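Local coordinates for peptidyl-prolyl cis-trans isomerase cyclophilin-type (Toxoplasma gondii, PDB 3BO7), which probably accelerates protein folding by catalysing the cis-trans isomerisation of peptide bonds that precede proline, at residues Lys6-Ile11 with Val171-Phe176; Pro28-Ser33 with Ala87-Glu92; Phe34-Ala39 with Gly82-Ala87; Val40-Asp45 with Gly60-Arg65. All blocks are in the same frame, centred on the assembly; numbering follows the deposited sequence.

Contact 1. Residues Lys6-Ile11 with Val171-Phe176; sequences KGYLRI and VFKNPF
Tyr8 and Lys173 run alongside each other in the same direction on one face of the sheet, the lysine chain passing the edge of the tyrosine ring, with Lys173 CD 4.1 Å from Tyr8 CD2. Lys173 is extended beyond CG, which stands anti to the backbone N (chi1 -169°), and its CD also rests 3.5 Å from Lys6 O. Its NZ ends on a water 2.7 Å away, whereas the tyrosine hydroxyl is hydrogen-bonded to Glu21 of strand 16-22. Phe172 presents its ring edge: Arg10 CB meets CE2 of that ring in plane at 3.8 Å. Farther out, Phe172 CZ sits over one face of the Arg10 guanidinium, offset toward its rim, while Arg10 NE is bonded to Asn19. The backbones are antiparallel, and here the end of strand 166-171 of the cyclophilin beta-barrel parts from strand 7-13 through a classic beta bulge. Two residues, Phe172 and Lys173, stand opposite the single Tyr8, whose carbonyl O accepts from Phe172 N at 2.8 Å and from Lys173 N at 3.2 Å. In return Tyr8 N donates to a lone pair of Lys173 O at 3.0 Å. On the face away from Tyr8, Leu9 and Val171 form a non-hydrogen-bonded pair, Leu9 CB against Val171 CG2; both side chains also pack on Leu35 of helix 28-39. Past the bulge, Pro175 lays CG against Lys6 O at 3.6 Å and CD against Gly7 CA, and Asn174 OD1 takes the N-H of Phe176 in an Asx turn.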
# COMPACT_ATOMS: atom_id res chain seq x y z
N LYS A 6 -7.71 -11.64 -10.40
CA LYS A 6 -7.27 -11.01 -9.18
C LYS A 6 -5.97 -11.64 -8.69
O LYS A 6 -5.65 -12.77 -9.06
CB LYS A 6 -8.36 -11.09 -8.10
CG LYS A 6 -9.77 -10.97 -8.66
CD LYS A 6 -10.59 -9.85 -8.02
CE LYS A 6 -10.29 -8.50 -8.63
NZ LYS A 6 -11.46 -7.56 -8.55
N GLY A 7 -5.21 -10.87 -7.91
CA GLY A 7 -4.03 -11.36 -7.22
C GLY A 7 -4.36 -11.50 -5.74
O GLY A 7 -5.24 -10.81 -5.24
N TYR A 8 -3.67 -12.41 -5.05
CA TYR A 8 -3.87 -12.60 -3.60
C TYR A 8 -2.53 -12.67 -2.89
O TYR A 8 -1.59 -13.30 -3.37
CB TYR A 8 -4.74 -13.84 -3.32
CG TYR A 8 -6.13 -13.69 -3.91
CD1 TYR A 8 -7.10 -12.96 -3.23
CD2 TYR A 8 -6.45 -14.22 -5.16
CE1 TYR A 8 -8.36 -12.78 -3.77
CE2 TYR A 8 -7.71 -14.04 -5.71
CZ TYR A 8 -8.66 -13.32 -5.00
OH TYR A 8 -9.92 -13.12 -5.52
N LEU A 9 -2.45 -11.97 -1.75
CA LEU A 9 -1.20 -11.88 -1.00
C LEU A 9 -1.43 -11.60 0.48
O LEU A 9 -2.45 -11.02 0.86
CB LEU A 9 -0.24 -10.84 -1.61
CG LEU A 9 -0.55 -9.34 -1.69
CD1 LEU A 9 -0.15 -8.60 -0.42
CD2 LEU A 9 0.18 -8.77 -2.89
N ARG A 10 -0.47 -12.01 1.30
CA ARG A 10 -0.46 -11.67 2.72
C ARG A 10 0.77 -10.83 3.07
O ARG A 10 1.91 -11.21 2.79
CB ARG A 10 -0.51 -12.93 3.58
CG ARG A 10 -0.63 -12.67 5.08
CD ARG A 10 -0.60 -13.97 5.85
NE ARG A 10 -1.84 -14.71 5.65
CZ ARG A 10 -1.96 -16.03 5.76
NH1 ARG A 10 -0.92 -16.77 6.09
NH2 ARG A 10 -3.14 -16.61 5.56
N ILE A 11 0.52 -9.67 3.68
CA ILE A 11 1.59 -8.85 4.24
C ILE A 11 1.74 -9.24 5.70
O ILE A 11 0.79 -9.10 6.48
CB ILE A 11 1.28 -7.33 4.13
CG1 ILE A 11 1.28 -6.89 2.66
CG2 ILE A 11 2.28 -6.50 4.93
CD1 ILE A 11 0.88 -5.41 2.43
N VAL A 171 2.93 -14.11 -1.59
CA VAL A 171 2.04 -14.04 -2.73
C VAL A 171 1.45 -15.43 -3.00
O VAL A 171 2.18 -16.38 -3.22
CB VAL A 171 2.75 -13.46 -3.99
CG1 VAL A 171 1.79 -13.40 -5.16
CG2 VAL A 171 3.32 -12.07 -3.70
N PHE A 172 0.13 -15.51 -2.96
CA PHE A 172 -0.59 -16.76 -3.17
C PHE A 172 -1.09 -16.90 -4.60
O PHE A 172 -1.44 -17.99 -5.03
CB PHE A 172 -1.79 -16.87 -2.21
CG PHE A 172 -1.40 -17.02 -0.77
CD1 PHE A 172 -1.11 -18.27 -0.24
CD2 PHE A 172 -1.32 -15.90 0.05
CE1 PHE A 172 -0.75 -18.40 1.10
CE2 PHE A 172 -0.96 -16.03 1.39
CZ PHE A 172 -0.67 -17.28 1.91
N LYS A 173 -1.16 -15.78 -5.31
CA LYS A 173 -1.58 -15.78 -6.72
C LYS A 173 -1.19 -14.49 -7.43
O LYS A 173 -1.61 -13.39 -7.05
CB LYS A 173 -3.08 -16.03 -6.86
CG LYS A 173 -3.49 -16.29 -8.29
CD LYS A 173 -4.97 -16.17 -8.46
CE LYS A 173 -5.38 -16.46 -9.90
NZ LYS A 173 -6.81 -16.09 -10.09
N ASN A 174 -0.38 -14.64 -8.46
CA ASN A 174 -0.03 -13.54 -9.31
C ASN A 174 -0.51 -13.87 -10.71
O ASN A 174 0.02 -14.77 -11.34
CB ASN A 174 1.49 -13.31 -9.29
CG ASN A 174 1.96 -12.43 -10.41
OD1 ASN A 174 1.16 -11.84 -11.13
ND2 ASN A 174 3.26 -12.35 -10.58
N PRO A 175 -1.54 -13.15 -11.20
CA PRO A 175 -2.11 -13.46 -12.51
C PRO A 175 -1.29 -12.98 -13.73
O PRO A 175 -1.71 -13.20 -14.86
CB PRO A 175 -3.48 -12.77 -12.46
CG PRO A 175 -3.29 -11.62 -11.51
CD PRO A 175 -2.23 -12.02 -10.53
N PHE A 176 -0.14 -12.35 -13.50
CA PHE A 176 0.72 -11.89 -14.60
C PHE A 176 1.92 -12.81 -14.82
O PHE A 176 1.78 -14.03 -14.87
CB PHE A 176 1.20 -10.46 -14.36
CG PHE A 176 0.11 -9.50 -14.05
CD1 PHE A 176 -0.14 -9.11 -12.74
CD2 PHE A 176 -0.69 -8.98 -15.07
CE1 PHE A 176 -1.16 -8.22 -12.44
CE2 PHE A 176 -1.72 -8.09 -14.78
CZ PHE A 176 -1.95 -7.71 -13.46
O HOH W 1 -8.92 -14.55 -9.24

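Contact 2. Residues Pro28-Ser33 with Ala87-Glu92; sequences PRACDS and APFEDE. With SO4 (sulfate ion), chain I; EDO (1,2-ethanediol), chain N.
Glu92 reaches from its loop to the first turn of helix 28-39 and meets the backbone there with both carboxylate oxygens. From CB the chain sets out with CG anti to the carbonyl carbon (chi1 -60°) and runs on extended to CD, which comes 3.6 Å from Arg29 N. At the tip OE2 accepts the N-H of Arg29 at 2.9 Å, using its syn lone pair, and the bond is fairly straight, 160° at the hydrogen. The same oxygen lies against Pro28 CD at 3.4 Å, beside a proline nitrogen that has no hydrogen to give. OE1 takes the N-H of Ala30 at 3.0 Å, also on the syn side but 17° out of the carboxylate plane, and touches Ala30 CB. The guanidinium of Arg29 turns away from this carboxylate: NH1 binds a sulfate ion, probably from the crystallisation liquor, which Glu90 N also holds. Next to Glu92, Phe89 lies against the helix, its CE1 3.5 Å from Ala30 CA and its CE2 3.4 Å from Ser33 OG, a hydroxyl bonded to Gly82 N. Arg29 O stands over one face of the ring, offset toward the rim. Thr134 OG1 accepts the N-H of Glu92, fixing the backbone from which the acid reaches out. The negative charge probably also suits the positive end of the helix dipole. A carboxylate from a distant loop thus accepts two successive N-H groups in the first turn of helix 28-39, joining that loop to a helix that packs against the cyclophilin beta-barrel.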
# COMPACT_ATOMS: atom_id res chain seq x y z
N PRO A 28 -4.36 -3.12 -13.57
CA PRO A 28 -3.30 -4.07 -13.93
C PRO A 28 -1.87 -3.57 -13.72
O PRO A 28 -1.04 -4.33 -13.21
CB PRO A 28 -3.55 -4.34 -15.43
CG PRO A 28 -4.50 -3.26 -15.88
CD PRO A 28 -5.30 -2.91 -14.70
N ARG A 29 -1.58 -2.33 -14.09
CA ARG A 29 -0.21 -1.81 -14.01
C ARG A 29 0.27 -1.67 -12.57
O ARG A 29 1.42 -2.00 -12.25
CB ARG A 29 -0.08 -0.49 -14.76
CG ARG A 29 -0.36 -0.60 -16.24
CD ARG A 29 0.92 -0.43 -17.05
NE ARG A 29 1.62 -1.69 -17.30
CZ ARG A 29 2.90 -1.77 -17.64
NH1 ARG A 29 3.65 -0.68 -17.75
NH2 ARG A 29 3.45 -2.97 -17.85
N ALA A 30 -0.61 -1.18 -11.70
CA ALA A 30 -0.29 -1.01 -10.29
C ALA A 30 -0.12 -2.36 -9.58
O ALA A 30 0.74 -2.50 -8.72
CB ALA A 30 -1.36 -0.14 -9.60
N CYS A 31 -0.95 -3.33 -9.95
CA CYS A 31 -0.87 -4.68 -9.38
C CYS A 31 0.39 -5.38 -9.85
O CYS A 31 1.12 -5.96 -9.04
CB CYS A 31 -2.10 -5.49 -9.75
SG CYS A 31 -3.58 -4.85 -9.00
N ASP A 32 0.65 -5.29 -11.15
CA ASP A 32 1.86 -5.85 -11.75
C ASP A 32 3.13 -5.29 -11.11
O ASP A 32 4.00 -6.05 -10.67
CB ASP A 32 1.87 -5.59 -13.25
CG ASP A 32 2.79 -6.52 -13.99
OD1 ASP A 32 3.41 -7.40 -13.33
OD2 ASP A 32 2.89 -6.38 -15.23
N SER A 33 3.24 -3.97 -11.06
CA SER A 33 4.37 -3.30 -10.41
C SER A 33 4.58 -3.84 -9.00
O SER A 33 5.72 -4.17 -8.62
CB SER A 33 4.15 -1.79 -10.36
OG SER A 33 5.20 -1.15 -9.66
N ALA A 87 10.79 3.44 -13.53
CA ALA A 87 10.14 4.72 -13.78
C ALA A 87 8.71 4.75 -13.21
O ALA A 87 8.11 3.69 -13.04
CB ALA A 87 10.13 5.02 -15.26
N PRO A 88 8.18 5.95 -12.89
CA PRO A 88 6.79 6.03 -12.44
C PRO A 88 5.81 5.57 -13.50
O PRO A 88 6.11 5.68 -14.69
CB PRO A 88 6.59 7.52 -12.15
CG PRO A 88 7.67 8.20 -12.91
CD PRO A 88 8.82 7.27 -12.89
N PHE A 89 4.65 5.08 -13.08
CA PHE A 89 3.63 4.66 -14.03
C PHE A 89 2.35 5.46 -13.86
O PHE A 89 2.12 6.10 -12.83
CB PHE A 89 3.38 3.13 -13.98
CG PHE A 89 2.98 2.62 -12.63
CD1 PHE A 89 1.63 2.56 -12.25
CD2 PHE A 89 3.94 2.20 -11.73
CE1 PHE A 89 1.26 2.09 -11.00
CE2 PHE A 89 3.58 1.73 -10.48
CZ PHE A 89 2.23 1.67 -10.11
N GLU A 90 1.52 5.43 -14.91
CA GLU A 90 0.31 6.23 -14.99
C GLU A 90 -0.78 5.76 -14.03
O GLU A 90 -0.80 4.60 -13.59
CB GLU A 90 -0.20 6.26 -16.43
CG GLU A 90 0.72 7.01 -17.39
CD GLU A 90 0.14 7.17 -18.79
OE1 GLU A 90 0.86 7.72 -19.68
OE2 GLU A 90 -1.02 6.76 -19.01
N ASP A 91 -1.67 6.68 -13.71
CA ASP A 91 -2.79 6.39 -12.83
C ASP A 91 -3.79 5.48 -13.53
O ASP A 91 -3.88 5.45 -14.77
CB ASP A 91 -3.47 7.69 -12.40
CG ASP A 91 -2.57 8.56 -11.52
OD1 ASP A 91 -1.90 8.02 -10.61
OD2 ASP A 91 -2.55 9.79 -11.74
N GLU A 92 -4.54 4.73 -12.73
CA GLU A 92 -5.59 3.86 -13.23
C GLU A 92 -6.80 4.00 -12.33
O GLU A 92 -6.76 3.63 -11.15
CB GLU A 92 -5.14 2.41 -13.26
CG GLU A 92 -3.93 2.13 -14.13
CD GLU A 92 -3.32 0.78 -13.83
OE1 GLU A 92 -2.74 0.62 -12.73
OE2 GLU A 92 -3.43 -0.12 -14.70
S SO4 I . 2.44 2.93 -17.71
O1 SO4 I . 1.44 2.41 -16.79
O2 SO4 I . 3.64 2.10 -17.65
O3 SO4 I . 1.94 2.93 -19.08
O4 SO4 I . 2.75 4.30 -17.32
C1 EDO N . 6.67 -4.29 -18.98
O1 EDO N . 6.70 -2.86 -18.93
C2 EDO N . 8.08 -4.81 -19.25
O2 EDO N . 8.23 -6.16 -18.79

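Contact 3. Residues Phe34-Ala39 with Gly82-Ala87; sequences FLRLCA and GFPGGA. With EDO (1,2-ethanediol), chain N.
Leu37 and Gly82 make the close part of this contact, where helix 28-39 comes within 4.9 Å of the loop, measured from Leu37 CA to Gly82 CA. The leucine lays CG 3.6 Å from Gly82 CA, and CD2 touches the same carbon. Arg36 meets the carbonyl of the same glycine, its CB 3.4 Å from Gly82 O. Ser33, one turn earlier, accepts the N-H of Gly82.

Toward solvent the packing passes to the long arm of Arg36, extended from CG to NE. Its guanidinium receives the edge of the Phe83 ring: CD1 stands 3.6 Å above the guanidinium plane, over its centre, and the two planes are 72° apart. Pro84 CD approaches Arg36 NH1 obliquely at 3.7 Å. Outermost, Arg36 NH1 donates a nearly straight bond of 3.0 Å to O2 of an ethanediol (probably from the crystallisation liquor), which lies in the guanidinium plane. Pro84 is the second residue of a type II beta turn from Phe83 to Gly86.

No hydrogen bond joins these two segments, so packing carries the contact, while the arginine charge is met within the helix by a salt bridge to Asp32, which probably steadies the guanidinium against Phe83.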
# COMPACT_ATOMS: atom_id res chain seq x y z
N PHE A 34 3.49 -3.90 -8.23
CA PHE A 34 3.55 -4.27 -6.82
C PHE A 34 4.08 -5.70 -6.66
O PHE A 34 4.94 -5.96 -5.81
CB PHE A 34 2.15 -4.13 -6.20
CG PHE A 34 2.14 -4.21 -4.69
CD1 PHE A 34 2.33 -3.07 -3.92
CD2 PHE A 34 1.92 -5.43 -4.04
CE1 PHE A 34 2.31 -3.13 -2.52
CE2 PHE A 34 1.91 -5.50 -2.64
CZ PHE A 34 2.11 -4.34 -1.88
N LEU A 35 3.56 -6.60 -7.50
CA LEU A 35 3.92 -8.02 -7.49
C LEU A 35 5.33 -8.24 -7.98
O LEU A 35 6.05 -9.09 -7.45
CB LEU A 35 2.90 -8.86 -8.29
CG LEU A 35 1.48 -8.95 -7.67
CD1 LEU A 35 0.44 -9.45 -8.67
CD2 LEU A 35 1.45 -9.81 -6.41
N ARG A 36 5.75 -7.46 -8.97
CA ARG A 36 7.16 -7.49 -9.40
C ARG A 36 8.11 -7.07 -8.27
O ARG A 36 9.22 -7.59 -8.18
CB ARG A 36 7.38 -6.64 -10.65
CG ARG A 36 6.76 -7.24 -11.91
CD ARG A 36 7.14 -6.47 -13.15
NE ARG A 36 6.15 -6.59 -14.21
CZ ARG A 36 6.41 -6.42 -15.50
NH1 ARG A 36 7.64 -6.13 -15.89
NH2 ARG A 36 5.45 -6.54 -16.41
N LEU A 37 7.66 -6.16 -7.41
CA LEU A 37 8.44 -5.70 -6.25
C LEU A 37 8.42 -6.72 -5.12
O LEU A 37 9.45 -6.96 -4.48
CB LEU A 37 7.94 -4.34 -5.74
CG LEU A 37 8.18 -3.08 -6.58
CD1 LEU A 37 7.45 -1.90 -5.99
CD2 LEU A 37 9.66 -2.79 -6.73
N CYS A 38 7.24 -7.31 -4.88
CA CYS A 38 7.12 -8.47 -3.99
C CYS A 38 8.09 -9.60 -4.38
O CYS A 38 8.68 -10.25 -3.50
CB CYS A 38 5.68 -9.00 -3.96
SG CYS A 38 4.52 -7.94 -3.10
N ALA A 39 8.26 -9.82 -5.68
CA ALA A 39 9.13 -10.88 -6.19
C ALA A 39 10.58 -10.75 -5.70
O ALA A 39 11.18 -11.75 -5.29
CB ALA A 39 9.08 -10.93 -7.72
N GLY A 82 7.92 -1.48 -9.90
CA GLY A 82 8.36 -2.84 -10.18
C GLY A 82 8.82 -3.12 -11.60
O GLY A 82 9.38 -4.18 -11.86
N PHE A 83 8.57 -2.19 -12.52
CA PHE A 83 8.93 -2.34 -13.93
C PHE A 83 10.43 -2.12 -14.20
O PHE A 83 11.11 -1.46 -13.42
CB PHE A 83 8.07 -1.40 -14.78
CG PHE A 83 6.58 -1.61 -14.61
CD1 PHE A 83 5.98 -2.82 -14.99
CD2 PHE A 83 5.77 -0.61 -14.07
CE1 PHE A 83 4.60 -3.03 -14.83
CE2 PHE A 83 4.39 -0.81 -13.91
CZ PHE A 83 3.81 -2.02 -14.29
N PRO A 84 10.98 -2.72 -15.29
CA PRO A 84 12.39 -2.44 -15.64
C PRO A 84 12.70 -0.96 -15.82
O PRO A 84 12.02 -0.26 -16.58
CB PRO A 84 12.59 -3.19 -16.98
CG PRO A 84 11.23 -3.61 -17.44
CD PRO A 84 10.39 -3.73 -16.19
N GLY A 85 13.71 -0.48 -15.11
CA GLY A 85 14.07 0.93 -15.16
C GLY A 85 13.54 1.68 -13.95
O GLY A 85 14.10 2.71 -13.56
N GLY A 86 12.45 1.18 -13.37
CA GLY A 86 11.88 1.74 -12.14
C GLY A 86 11.14 3.06 -12.30
O GLY A 86 10.87 3.72 -11.32
N ALA A 87 10.79 3.44 -13.53
CA ALA A 87 10.14 4.72 -13.78
C ALA A 87 8.71 4.75 -13.21
O ALA A 87 8.11 3.69 -13.04
CB ALA A 87 10.13 5.02 -15.26
C1 EDO N . 6.67 -4.29 -18.98
O1 EDO N . 6.70 -2.86 -18.93
C2 EDO N . 8.08 -4.81 -19.25
O2 EDO N . 8.23 -6.16 -18.79

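Contact 4. Residues Val40-Asp45 with Gly60-Arg65; sequences VKYFDD and GRAELR. With SO4 (sulfate ion), chain L.
The Tyr42 ring carries Arg65 NH2 on one face, 3.6 Å above the plane and offset toward the rim, and its plane stands 82° from that of the guanidinium; the cation-pi approach is long and at most weakly attractive. The Phe43 ring has Tyr42 CD2 over the centre of one face and Gly60 CA in plane at its edge, 3.8 Å from CE1. At the edge of the Arg65 guanidinium, in its plane, lie Tyr42 O and Asp44 O. Tyr42 O is gripped side-on by two nitrogens of Arg65, NE at 3.1 Å and NH2 at 2.9 Å. The bend at chi3 (-75°) turns NE out of the line of the chain, and lower down Arg65 CD rests 3.4 Å from Asp44 O, with CG 3.8 Å from Asp45 CB. The Tyr42 hydroxyl touches Ala62 CB at 3.3 Å and is hydrogen-bonded to Ser117.

Tyr42 follows Lys41, the positive-phi residue of the Schellman motif that ends helix 28-39, and the turn leading on to strand 48-52 here meets the loop after strand 56-59. One arginine joins the two by directed bonds to backbone: two donors on Tyr42 O fix the guanidinium's rotation, and NH1 goes to Ser76 O.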
# COMPACT_ATOMS: atom_id res chain seq x y z
N VAL A 40 11.11 -9.53 -5.73
CA VAL A 40 12.50 -9.26 -5.34
C VAL A 40 12.65 -8.81 -3.88
O VAL A 40 13.69 -8.25 -3.50
CB VAL A 40 13.16 -8.22 -6.27
CG1 VAL A 40 13.23 -8.74 -7.68
CG2 VAL A 40 12.41 -6.88 -6.22
N LYS A 41 11.61 -9.04 -3.08
CA LYS A 41 11.60 -8.77 -1.62
C LYS A 41 11.77 -7.29 -1.22
O LYS A 41 12.07 -6.97 -0.07
CB LYS A 41 12.59 -9.68 -0.86
CG LYS A 41 12.46 -11.19 -1.14
CD LYS A 41 11.05 -11.72 -0.89
CE LYS A 41 10.92 -13.22 -1.20
NZ LYS A 41 11.64 -14.08 -0.21
N TYR A 42 11.56 -6.40 -2.19
CA TYR A 42 11.58 -4.95 -2.02
C TYR A 42 10.92 -4.41 -0.74
O TYR A 42 11.45 -3.50 -0.10
CB TYR A 42 10.92 -4.33 -3.25
CG TYR A 42 10.81 -2.84 -3.29
CD1 TYR A 42 11.81 -2.05 -3.87
CD2 TYR A 42 9.67 -2.20 -2.78
CE1 TYR A 42 11.68 -0.67 -3.92
CE2 TYR A 42 9.55 -0.83 -2.81
CZ TYR A 42 10.54 -0.07 -3.39
OH TYR A 42 10.39 1.29 -3.43
N PHE A 43 9.76 -4.97 -0.37
CA PHE A 43 8.99 -4.45 0.76
C PHE A 43 9.43 -4.97 2.13
O PHE A 43 9.01 -4.43 3.16
CB PHE A 43 7.48 -4.67 0.56
CG PHE A 43 6.89 -3.87 -0.56
CD1 PHE A 43 6.66 -2.50 -0.41
CD2 PHE A 43 6.58 -4.47 -1.78
CE1 PHE A 43 6.11 -1.74 -1.45
CE2 PHE A 43 6.03 -3.73 -2.83
CZ PHE A 43 5.79 -2.35 -2.66
N ASP A 44 10.26 -6.01 2.13
CA ASP A 44 10.80 -6.56 3.37
C ASP A 44 11.56 -5.47 4.11
O ASP A 44 12.44 -4.82 3.53
CB ASP A 44 11.73 -7.75 3.08
CG ASP A 44 10.97 -9.01 2.68
OD1 ASP A 44 9.77 -8.93 2.30
OD2 ASP A 44 11.59 -10.10 2.73
N ASP A 45 11.19 -5.28 5.37
CA ASP A 45 11.82 -4.30 6.29
C ASP A 45 11.35 -2.84 6.13
O ASP A 45 11.74 -1.98 6.91
CB ASP A 45 13.35 -4.41 6.29
CG ASP A 45 13.85 -5.79 6.73
OD1 ASP A 45 13.26 -6.37 7.68
OD2 ASP A 45 14.82 -6.30 6.13
N GLY A 60 5.42 1.52 2.21
CA GLY A 60 6.05 1.25 0.92
C GLY A 60 7.22 2.13 0.50
O GLY A 60 7.67 2.06 -0.64
N ARG A 61 7.71 2.96 1.42
CA ARG A 61 8.80 3.87 1.11
C ARG A 61 10.18 3.21 1.27
O ARG A 61 10.61 2.91 2.38
CB ARG A 61 8.71 5.15 1.95
CG ARG A 61 9.73 6.20 1.55
CD ARG A 61 9.35 7.62 1.94
NE ARG A 61 10.41 8.54 1.53
CZ ARG A 61 10.47 9.15 0.35
NH1 ARG A 61 9.51 8.96 -0.56
NH2 ARG A 61 11.48 9.96 0.07
N ALA A 62 10.86 2.98 0.15
CA ALA A 62 12.19 2.38 0.14
C ALA A 62 13.20 3.15 1.00
O ALA A 62 14.00 2.55 1.72
CB ALA A 62 12.70 2.26 -1.28
N GLU A 63 13.13 4.48 0.94
CA GLU A 63 14.02 5.37 1.69
C GLU A 63 13.96 5.20 3.21
O GLU A 63 14.90 5.58 3.91
CB GLU A 63 13.75 6.83 1.32
CG GLU A 63 14.13 7.22 -0.12
CD GLU A 63 13.06 6.88 -1.15
OE1 GLU A 63 12.03 6.25 -0.82
OE2 GLU A 63 13.26 7.24 -2.33
N LEU A 64 12.86 4.63 3.71
CA LEU A 64 12.66 4.45 5.14
C LEU A 64 12.78 3.00 5.60
O LEU A 64 12.49 2.67 6.76
CB LEU A 64 11.30 5.02 5.57
CG LEU A 64 11.09 6.54 5.44
CD1 LEU A 64 9.66 6.87 5.78
CD2 LEU A 64 12.05 7.34 6.33
N ARG A 65 13.20 2.12 4.69
CA ARG A 65 13.44 0.72 5.01
C ARG A 65 14.47 0.55 6.13
O ARG A 65 15.58 1.09 6.05
CB ARG A 65 13.90 -0.03 3.77
CG ARG A 65 13.80 -1.54 3.87
CD ARG A 65 14.52 -2.22 2.71
NE ARG A 65 13.76 -2.14 1.45
CZ ARG A 65 14.12 -1.42 0.40
NH1 ARG A 65 15.23 -0.69 0.42
NH2 ARG A 65 13.37 -1.43 -0.69
S SO4 L . 13.34 10.34 3.38
O1 SO4 L . 12.21 9.42 3.36
O2 SO4 L . 13.86 10.43 4.74
O3 SO4 L . 14.41 9.89 2.49
O4 SO4 L . 12.88 11.65 2.94

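In the fold
Helix 28-39 ties the set together: contacts 2 and 3 use its successive halves against one long loop, sharing Ala87, and contact 4 takes up the chain just past its end. Contact 1 joins the N- and C-terminal parts of the chain, and the other three are nested within the loop it closes. It meets the helix through Leu9, Val171 and Asn174, while Phe176 packs on Pro28 and Cys31. Contact 3 is the most superficial; contacts 1, 2 and 4 are partly buried. Their chemistry differs accordingly: paired strand backbones in contact 1, a carboxylate on helix N-H groups in contact 2, packing without hydrogen bonds between its two segments in contact 3, and a guanidinium on a loop carbonyl in contact 4.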